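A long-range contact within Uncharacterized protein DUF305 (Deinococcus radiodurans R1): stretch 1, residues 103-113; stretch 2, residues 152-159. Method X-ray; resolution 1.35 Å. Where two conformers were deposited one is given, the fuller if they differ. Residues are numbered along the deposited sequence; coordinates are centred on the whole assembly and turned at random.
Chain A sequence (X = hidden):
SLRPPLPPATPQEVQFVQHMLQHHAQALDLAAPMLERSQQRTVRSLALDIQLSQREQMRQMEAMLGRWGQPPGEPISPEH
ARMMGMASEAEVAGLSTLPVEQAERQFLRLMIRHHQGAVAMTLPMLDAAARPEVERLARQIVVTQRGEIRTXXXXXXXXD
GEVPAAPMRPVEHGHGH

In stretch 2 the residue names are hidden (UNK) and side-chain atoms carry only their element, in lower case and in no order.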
# COMPACT_ATOMS: atom_id res chain seq x y z
N ALA A 103 5.63 14.05 11.92
CA ALA A 103 4.67 13.46 10.98
C ALA A 103 5.37 12.95 9.73
O ALA A 103 5.01 11.90 9.19
CB ALA A 103 3.59 14.46 10.63
N GLU A 104 6.38 13.69 9.25
CA GLU A 104 7.13 13.21 8.09
C GLU A 104 7.86 11.90 8.35
O GLU A 104 7.85 10.99 7.49
CB GLU A 104 8.15 14.28 7.66
CG GLU A 104 7.46 15.50 7.06
CD GLU A 104 8.33 16.73 7.03
OE1 GLU A 104 9.37 16.76 7.73
OE2 GLU A 104 7.94 17.68 6.33
N ARG A 105 8.51 11.79 9.51
CA ARG A 105 9.19 10.55 9.85
C ARG A 105 8.20 9.42 10.04
O ARG A 105 8.46 8.29 9.62
CB ARG A 105 10.07 10.72 11.09
CG ARG A 105 11.26 11.61 10.78
CD ARG A 105 12.20 11.73 11.97
NE ARG A 105 12.78 10.44 12.35
CZ ARG A 105 13.85 9.89 11.78
NH1 ARG A 105 14.47 10.51 10.78
NH2 ARG A 105 14.29 8.71 12.20
N GLN A 106 7.08 9.70 10.72
CA GLN A 106 6.04 8.69 10.91
C GLN A 106 5.49 8.23 9.56
O GLN A 106 5.23 7.05 9.37
CB GLN A 106 4.91 9.27 11.77
CG GLN A 106 5.06 9.06 13.22
CD GLN A 106 5.09 7.58 13.58
OE1 GLN A 106 6.16 7.04 13.77
NE2 GLN A 106 3.92 6.91 13.64
N PHE A 107 5.29 9.15 8.63
CA PHE A 107 4.81 8.77 7.30
C PHE A 107 5.72 7.72 6.68
O PHE A 107 5.26 6.71 6.14
CB PHE A 107 4.70 10.01 6.40
CG PHE A 107 4.57 9.69 4.95
CD1 PHE A 107 3.37 9.23 4.43
CD2 PHE A 107 5.66 9.85 4.10
CE1 PHE A 107 3.23 8.95 3.10
CE2 PHE A 107 5.54 9.54 2.74
CZ PHE A 107 4.32 9.07 2.25
N LEU A 108 7.03 7.96 6.75
CA LEU A 108 7.98 7.02 6.15
C LEU A 108 7.98 5.69 6.90
O LEU A 108 7.94 4.64 6.27
CB LEU A 108 9.39 7.63 6.15
CG LEU A 108 9.47 8.86 5.25
CD1 LEU A 108 10.77 9.66 5.55
CD2 LEU A 108 9.41 8.47 3.79
N ARG A 109 7.99 5.73 8.24
CA ARG A 109 7.96 4.49 9.00
C ARG A 109 6.68 3.70 8.71
O ARG A 109 6.73 2.47 8.53
CB ARG A 109 8.10 4.76 10.49
CG ARG A 109 9.45 5.32 10.87
CD ARG A 109 9.55 5.33 12.36
NE ARG A 109 8.76 6.42 12.92
CZ ARG A 109 9.28 7.56 13.37
NH1 ARG A 109 8.50 8.50 13.87
NH2 ARG A 109 10.60 7.75 13.33
N LEU A 110 5.54 4.37 8.68
CA LEU A 110 4.29 3.68 8.44
C LEU A 110 4.23 3.14 7.04
O LEU A 110 3.76 2.03 6.83
CB LEU A 110 3.09 4.62 8.69
CG LEU A 110 2.89 5.06 10.15
CD1 LEU A 110 1.81 6.12 10.20
CD2 LEU A 110 2.51 3.84 11.04
N MET A 111 4.69 3.92 6.06
CA MET A 111 4.61 3.43 4.69
C MET A 111 5.59 2.28 4.45
O MET A 111 5.28 1.35 3.71
CB MET A 111 4.85 4.56 3.69
CG MET A 111 4.52 4.16 2.24
SD MET A 111 2.73 4.05 1.88
CE MET A 111 2.34 5.80 1.82
N ILE A 112 6.76 2.33 5.08
CA ILE A 112 7.66 1.18 4.99
C ILE A 112 7.02 -0.09 5.55
O ILE A 112 7.06 -1.14 4.91
CB ILE A 112 9.03 1.45 5.68
CG1 ILE A 112 9.84 2.48 4.88
CG2 ILE A 112 9.81 0.14 5.90
CD1 ILE A 112 10.97 3.12 5.72
N ARG A 113 6.42 -0.00 6.73
CA ARG A 113 5.83 -1.19 7.33
C ARG A 113 4.66 -1.69 6.47
O ARG A 113 4.48 -2.91 6.27
CB ARG A 113 5.38 -0.90 8.77
CG ARG A 113 4.97 -2.14 9.58
CD ARG A 113 4.40 -1.75 10.94
NE ARG A 113 3.19 -0.95 10.78
CZ ARG A 113 2.66 -0.15 11.70
NH1 ARG A 113 3.24 0.06 12.88
NH2 ARG A 113 1.56 0.47 11.43
N UNK A 152 12.37 4.99 0.52
CA UNK A 152 11.93 5.54 1.78
C UNK A 152 12.97 5.38 2.88
O UNK A 152 13.13 6.27 3.72
c UNK A 152 9.47 5.35 1.29
c UNK A 152 7.96 3.03 1.52
c UNK A 152 10.60 4.91 2.20
s UNK A 152 7.86 4.77 1.91
N UNK A 153 13.67 4.25 2.91
CA UNK A 153 14.73 4.05 3.89
C UNK A 153 15.85 5.08 3.68
O UNK A 153 16.42 5.58 4.65
c UNK A 153 14.73 0.19 4.07
o UNK A 153 15.52 -0.08 3.14
o UNK A 153 14.24 -0.68 4.83
c UNK A 153 15.29 2.63 3.82
c UNK A 153 14.28 1.61 4.26
N UNK A 154 16.15 5.39 2.42
CA UNK A 154 17.18 6.39 2.13
C UNK A 154 16.72 7.77 2.61
O UNK A 154 17.51 8.53 3.21
N UNK A 155 15.47 8.12 2.32
CA UNK A 155 14.96 9.42 2.72
C UNK A 155 14.94 9.54 4.24
O UNK A 155 15.34 10.57 4.82
c UNK A 155 12.97 11.00 2.67
c UNK A 155 13.53 9.67 2.16
c UNK A 155 13.57 9.64 0.63
N UNK A 156 14.46 8.49 4.92
CA UNK A 156 14.38 8.53 6.37
C UNK A 156 15.79 8.77 6.95
O UNK A 156 15.95 9.53 7.91
c UNK A 156 12.89 5.71 8.65
c UNK A 156 12.51 8.19 8.84
c UNK A 156 13.47 7.11 8.39
c UNK A 156 13.78 7.22 6.90
N UNK A 157 16.80 8.13 6.36
CA UNK A 157 18.17 8.33 6.81
C UNK A 157 18.70 9.74 6.58
O UNK A 157 19.55 10.22 7.34
N UNK A 158 18.21 10.40 5.53
CA UNK A 158 18.66 11.77 5.19
C UNK A 158 17.88 12.89 5.89
O UNK A 158 18.36 14.02 6.01
c UNK A 158 18.52 9.79 0.21
n UNK A 158 18.62 11.02 0.71
c UNK A 158 18.63 12.00 3.68
n UNK A 158 17.43 9.44 -0.48
n UNK A 158 19.49 8.89 0.39
c UNK A 158 19.78 11.53 1.46
c UNK A 158 19.72 11.23 2.94
N UNK A 159 16.69 12.57 6.39
CA UNK A 159 15.96 13.54 7.21
C UNK A 159 16.69 13.69 8.54
O UNK A 159 16.57 14.73 9.18
c UNK A 159 14.51 13.12 7.43
c UNK A 159 13.48 14.74 5.80
c UNK A 159 12.15 12.79 6.62
c UNK A 159 13.54 13.29 6.25

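Position 152 carries three carbons and one sulfur in an unbranched chain, with the sulfur between the second carbon and the last. Its CA-to-CB bond points toward stretch 1, where its CB lies 3.7 Å from Ile 112 CG1 and its sulfur 3.4 Å from Met 111 CG. A thioether is methionine. Met 152 suits a buried site because its long, flexible, apolar chain can lie along several neighbours; its CG also meets Leu 108 CD2 at 4.0 Å.

Position 153 has three carbons, the third carrying two oxygens. Its CA-to-CB bond points away, but the end of the side chain comes nearer, and the second carbon touches Ile 112. A carboxylate on a two-methylene arm is glutamate. Glu 153 is exposed, as suits a charged residue, and its CG lies 3.9 Å from Ile 112 CD1.

Position 154 has no side-chain atoms, so it is glycine; it touches nothing on stretch 1. A CB at Gly 154 would be crowded by a terminal nitrogen of the side chain at position 158.

At position 155 one carbon bears two others. Its CA-to-CB bond points toward stretch 1, and a branch carbon touches Leu 108. This is valine. Val 155, compact and apolar, suits this buried place, its CG1 3.9 Å from Leu 108 CD1.

Position 156 shows four carbons forked at the second. Although its CA-to-CB bond runs sideways, its end comes nearer and fits as a knob among Arg 105, Leu 108, Arg 109 and Ile 112. This is leucine. Leu 156 CD1 lies 4.0 Å from Leu 108 CD1 and covers one face of the Arg 105 guanidinium, while Leu 156 CD2 is 4.1 Å from Arg 109 CG.

Position 157 again lacks side-chain atoms and is Gly 157; a CB here would point away from stretch 1 and has room.

Position 158 has three carbons, a nitrogen, then a carbon carrying two more nitrogens. Its CA-to-CB bond points away, and it touches nothing on stretch 1. The guanidinium marks arginine, and Arg 158 is exposed.

Position 159 has four carbons forked at the second. Its CA-to-CB bond points toward stretch 1, a branch carbon touches Leu 108, and CB lies at the edge of the Arg 105 guanidinium. This is another leucine: Leu 159 CD1, 3.6 Å from Leu 108 CD1, extends the apolar contact.

The two helices run nearly antiparallel, at 155°, with axes 9.8 Å apart at closest approach. Leu 108 is central, touching Met 152, Val 155, Leu 156 and Leu 159. Packing dominates: the one hydrogen bond across, from Arg 105 NH1 to Leu 156 O at 3.4 Å, is weak, and 585 Å² is buried between the two stretches, both sides summed.

Stretch 2 152-159: MEGVLGRL
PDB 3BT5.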